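PDB 2X5N: 26S proteasome regulatory subunit rpn10 from Schizosaccharomyces pombe, which binds K48-linked polyubiquitin chains at the 26S proteasome and shields them from deubiquitinating enzymes, thereby promoting protein degradation. Local coordinates for residues M15-G18 with T23-E26; G49-G54 with I90-L95. One frame throughout, in Å; residues are numbered along the deposited sequence.

Contact 1 of 2, residues M15-G18 with T23-E26; sequences MING and TRFE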
# COMPACT_ATOMS: atom_id res chain seq x y z
N MET A 15 -4.88 -12.38 6.64
CA MET A 15 -3.53 -12.46 6.14
C MET A 15 -2.76 -13.66 6.73
O MET A 15 -1.63 -13.89 6.36
CB MET A 15 -2.81 -11.12 6.40
CG MET A 15 -3.50 -9.95 5.71
SD MET A 15 -3.44 -10.04 3.89
CE MET A 15 -1.75 -9.55 3.58
N ILE A 16 -3.40 -14.34 7.69
CA ILE A 16 -2.92 -15.59 8.24
C ILE A 16 -3.50 -16.69 7.35
O ILE A 16 -4.38 -17.45 7.72
CB ILE A 16 -3.38 -15.81 9.67
CG1 ILE A 16 -3.11 -14.56 10.53
CG2 ILE A 16 -2.68 -17.02 10.28
CD1 ILE A 16 -3.85 -14.55 11.88
N ASN A 17 -3.03 -16.71 6.14
CA ASN A 17 -3.37 -17.77 5.23
C ASN A 17 -2.14 -18.18 4.45
O ASN A 17 -1.39 -17.31 4.01
CB ASN A 17 -4.42 -17.15 4.32
CG ASN A 17 -5.13 -18.15 3.47
OD1 ASN A 17 -4.56 -19.14 3.03
ND2 ASN A 17 -6.41 -17.91 3.25
N GLY A 18 -1.91 -19.49 4.29
CA GLY A 18 -0.77 -20.00 3.55
C GLY A 18 -0.94 -20.16 2.05
O GLY A 18 -0.12 -20.78 1.39
N THR A 23 3.02 -17.02 4.08
CA THR A 23 1.66 -16.59 4.41
C THR A 23 1.40 -15.33 3.61
O THR A 23 2.33 -14.68 3.14
CB THR A 23 1.49 -16.24 5.91
OG1 THR A 23 2.33 -15.14 6.24
CG2 THR A 23 1.81 -17.45 6.77
N ARG A 24 0.15 -14.93 3.49
CA ARG A 24 -0.18 -13.65 2.89
C ARG A 24 0.56 -12.53 3.57
O ARG A 24 1.13 -11.67 2.92
CB ARG A 24 -1.67 -13.40 2.98
CG ARG A 24 -2.50 -14.27 2.08
CD ARG A 24 -3.99 -13.86 2.18
NE ARG A 24 -4.84 -14.81 1.47
CZ ARG A 24 -6.15 -14.70 1.33
NH1 ARG A 24 -6.80 -13.65 1.82
NH2 ARG A 24 -6.82 -15.64 0.69
N PHE A 25 0.55 -12.51 4.90
CA PHE A 25 1.20 -11.43 5.61
C PHE A 25 2.68 -11.34 5.28
O PHE A 25 3.20 -10.24 5.01
CB PHE A 25 1.03 -11.56 7.11
CG PHE A 25 1.65 -10.41 7.82
CD1 PHE A 25 0.98 -9.19 7.90
CD2 PHE A 25 2.94 -10.47 8.28
CE1 PHE A 25 1.57 -8.08 8.46
CE2 PHE A 25 3.54 -9.36 8.87
CZ PHE A 25 2.84 -8.17 8.95
N GLU A 26 3.37 -12.48 5.31
CA GLU A 26 4.81 -12.50 5.11
C GLU A 26 5.20 -12.24 3.67
O GLU A 26 6.25 -11.67 3.37
CB GLU A 26 5.37 -13.83 5.60
CG GLU A 26 5.42 -13.92 7.12
CD GLU A 26 6.41 -12.93 7.71
OE1 GLU A 26 7.49 -12.77 7.11
OE2 GLU A 26 6.10 -12.32 8.75

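Contact 2 of 2, residues G49-G54 with I90-L95; sequences GLMTIG and IQIAQL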
# COMPACT_ATOMS: atom_id res chain seq x y z
N GLY A 49 6.59 6.10 4.38
CA GLY A 49 6.12 5.81 5.72
C GLY A 49 5.34 4.51 5.68
O GLY A 49 5.04 3.98 4.60
N LEU A 50 5.01 4.01 6.86
CA LEU A 50 4.42 2.69 7.01
C LEU A 50 3.21 2.78 7.93
O LEU A 50 3.28 3.34 9.02
CB LEU A 50 5.43 1.70 7.60
CG LEU A 50 4.93 0.27 7.75
CD1 LEU A 50 4.63 -0.34 6.39
CD2 LEU A 50 5.95 -0.59 8.49
N MET A 51 2.11 2.21 7.47
CA MET A 51 0.89 2.10 8.25
C MET A 51 0.34 0.70 8.13
O MET A 51 0.58 0.01 7.15
CB MET A 51 -0.22 3.00 7.68
CG MET A 51 -0.12 4.43 8.02
SD MET A 51 -1.49 5.31 7.27
CE MET A 51 -2.92 4.49 7.95
N THR A 52 -0.43 0.31 9.13
CA THR A 52 -1.30 -0.85 9.02
C THR A 52 -2.73 -0.45 8.70
O THR A 52 -3.14 0.70 8.93
CB THR A 52 -1.37 -1.60 10.36
OG1 THR A 52 -1.98 -0.73 11.32
CG2 THR A 52 -0.01 -2.04 10.83
N ILE A 53 -3.52 -1.40 8.20
CA ILE A 53 -4.96 -1.19 8.06
C ILE A 53 -5.78 -2.24 8.77
O ILE A 53 -7.00 -2.16 8.78
CB ILE A 53 -5.42 -1.03 6.61
CG1 ILE A 53 -5.25 -2.34 5.83
CG2 ILE A 53 -4.66 0.08 5.93
CD1 ILE A 53 -6.00 -2.39 4.51
N GLY A 54 -5.12 -3.16 9.45
CA GLY A 54 -5.81 -4.25 10.13
C GLY A 54 -5.73 -4.17 11.63
O GLY A 54 -5.58 -3.07 12.22
N ILE A 90 -6.88 4.65 4.25
CA ILE A 90 -6.45 5.58 3.22
C ILE A 90 -6.79 7.03 3.60
O ILE A 90 -6.16 7.95 3.09
CB ILE A 90 -6.99 5.22 1.82
CG1 ILE A 90 -8.51 5.25 1.81
CG2 ILE A 90 -6.46 3.85 1.38
CD1 ILE A 90 -9.12 5.07 0.40
N GLN A 91 -7.74 7.24 4.51
CA GLN A 91 -7.97 8.58 5.04
C GLN A 91 -6.86 9.01 6.01
O GLN A 91 -6.32 10.11 5.90
CB GLN A 91 -9.34 8.65 5.70
CG GLN A 91 -10.46 8.58 4.72
CD GLN A 91 -11.81 8.76 5.37
OE1 GLN A 91 -11.98 8.50 6.56
NE2 GLN A 91 -12.78 9.21 4.58
N ILE A 92 -6.49 8.13 6.94
CA ILE A 92 -5.42 8.42 7.87
C ILE A 92 -4.10 8.63 7.12
O ILE A 92 -3.29 9.49 7.47
CB ILE A 92 -5.31 7.31 8.92
CG1 ILE A 92 -6.54 7.34 9.85
CG2 ILE A 92 -4.03 7.45 9.74
CD1 ILE A 92 -6.68 6.10 10.71
N ALA A 93 -3.89 7.85 6.05
CA ALA A 93 -2.69 8.02 5.24
C ALA A 93 -2.63 9.40 4.62
O ALA A 93 -1.57 10.01 4.53
CB ALA A 93 -2.65 6.96 4.14
N GLN A 94 -3.77 9.90 4.15
CA GLN A 94 -3.79 11.26 3.62
C GLN A 94 -3.46 12.30 4.69
O GLN A 94 -2.75 13.28 4.41
CB GLN A 94 -5.14 11.55 2.98
CG GLN A 94 -5.28 10.80 1.67
CD GLN A 94 -6.62 11.05 1.04
OE1 GLN A 94 -6.86 12.13 0.46
NE2 GLN A 94 -7.51 10.07 1.14
N LEU A 95 -3.98 12.12 5.89
CA LEU A 95 -3.63 13.00 7.00
C LEU A 95 -2.11 12.94 7.27
O LEU A 95 -1.46 13.97 7.43
CB LEU A 95 -4.46 12.63 8.24
CG LEU A 95 -4.13 13.35 9.56
CD1 LEU A 95 -4.26 14.86 9.42
CD2 LEU A 95 -5.02 12.85 10.66

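Contact 1 of 2, residues M15-G18 with T23-E26
Two backbone hydrogen bonds tie residues 15-18, in the loop after strand 3-9, to the first turn of helix 24-42: Phe25 N gives to Met15 O (3.0 Å), and Arg24 N gives to Asn17 O (2.9 Å). Asn17 O also receives a CA-H...O contact from Thr23 CA at 3.2 Å. Thr23 is the N-cap, and its OG1 takes the N-H of Glu26 at 3.0 Å. Asn17 and Arg24 run side by side in the same direction, their amide and guanidinium planes only 7° apart. Asn17 ND2 lies over one guanidinium face, 3.4 Å from Arg24 NH2; both are donors, so no hydrogen bond joins them, and the two planes simply lie nearly parallel. The extended Arg24 chain, with chi2 and chi3 both near 180°, carries the guanidinium past Asn17 CB to this position. Asn17 OD1 accepts from Asp19 N, and Arg24 NH2 forms salt bridges with Asp19 and Glu145. Met15 crosses Arg24 at about a right angle, its bent chain bringing CE to 3.6 Å from Arg24 O, while its CB meets Phe25 CB at 3.9 Å. The N-H groups of Thr23's three successors, which no preceding helical turn could satisfy, thus all find acceptors, and the two carboxylates probably offset the arginine's charge beside the Asn17 amide.

Contact 2 of 2, residues G49-G54 with I90-L95
Apolar contacts alone join Met51, on strand 47-52, to Ile92 and Ala93 of helix 86-98, a helix packed on the central sheet as in the alpha/beta VWA domain; no hydrogen bond crosses. The CA atoms of Met51 and Ala93 are 7.5 Å apart, a separation bridged by the methionine side chain. Its sulfur rests against the helix backbone, with Met51 SD 3.6 Å from Ala93 CA and 3.7 Å from Ala93 CB. Beyond the sulfur the chain turns, chi3 being 58°, and the terminal methyl swings toward the neighbouring isoleucine, where Met51 CE meets Ile92 CG2 at 3.6 Å. An alanine in place of Met51 would remove sulfur and methyl, and would probably leave Ile92 and Ala93 without their partner on this strand and a gap beneath the helix. On the helix side, Ile90 O accepts from Gln94 N (3.3 Å) and Gln94 NE2 (3.2 Å), which approach from opposite faces of its plane, while Gln94 OE1 reaches beyond the helix to Asn134 ND2. Met6 and Leu8 of strand 3-9 and Val60 of strand 60-63 flank Met51, Pro58 touches both Met51 and Ile92, and Ile90 packs on Leu127 of helix 121-133.

How the contacts relate
From the N terminus, strand 3-9 leads into the loop that contact 1 closes: residues 15-18 are joined to the start of helix 24-42 across four intervening residues. That helix runs on to strand 47-52, where contact 2 opens, and after strand 60-63 and helix 68-75 the chain reaches helix 86-98 and closes it. The contacts are therefore in series, neither nested nor crossed. The centres of contact 1 and contact 2 are about 20 Å apart, and the nearest atoms of contact 1 and contact 2 are about 7 Å apart. Contact 1 joins a loop to the start of the helix that follows it, whereas contact 2 joins sheet to helix; together they belong to the layered alpha/beta fold of the VWA domain.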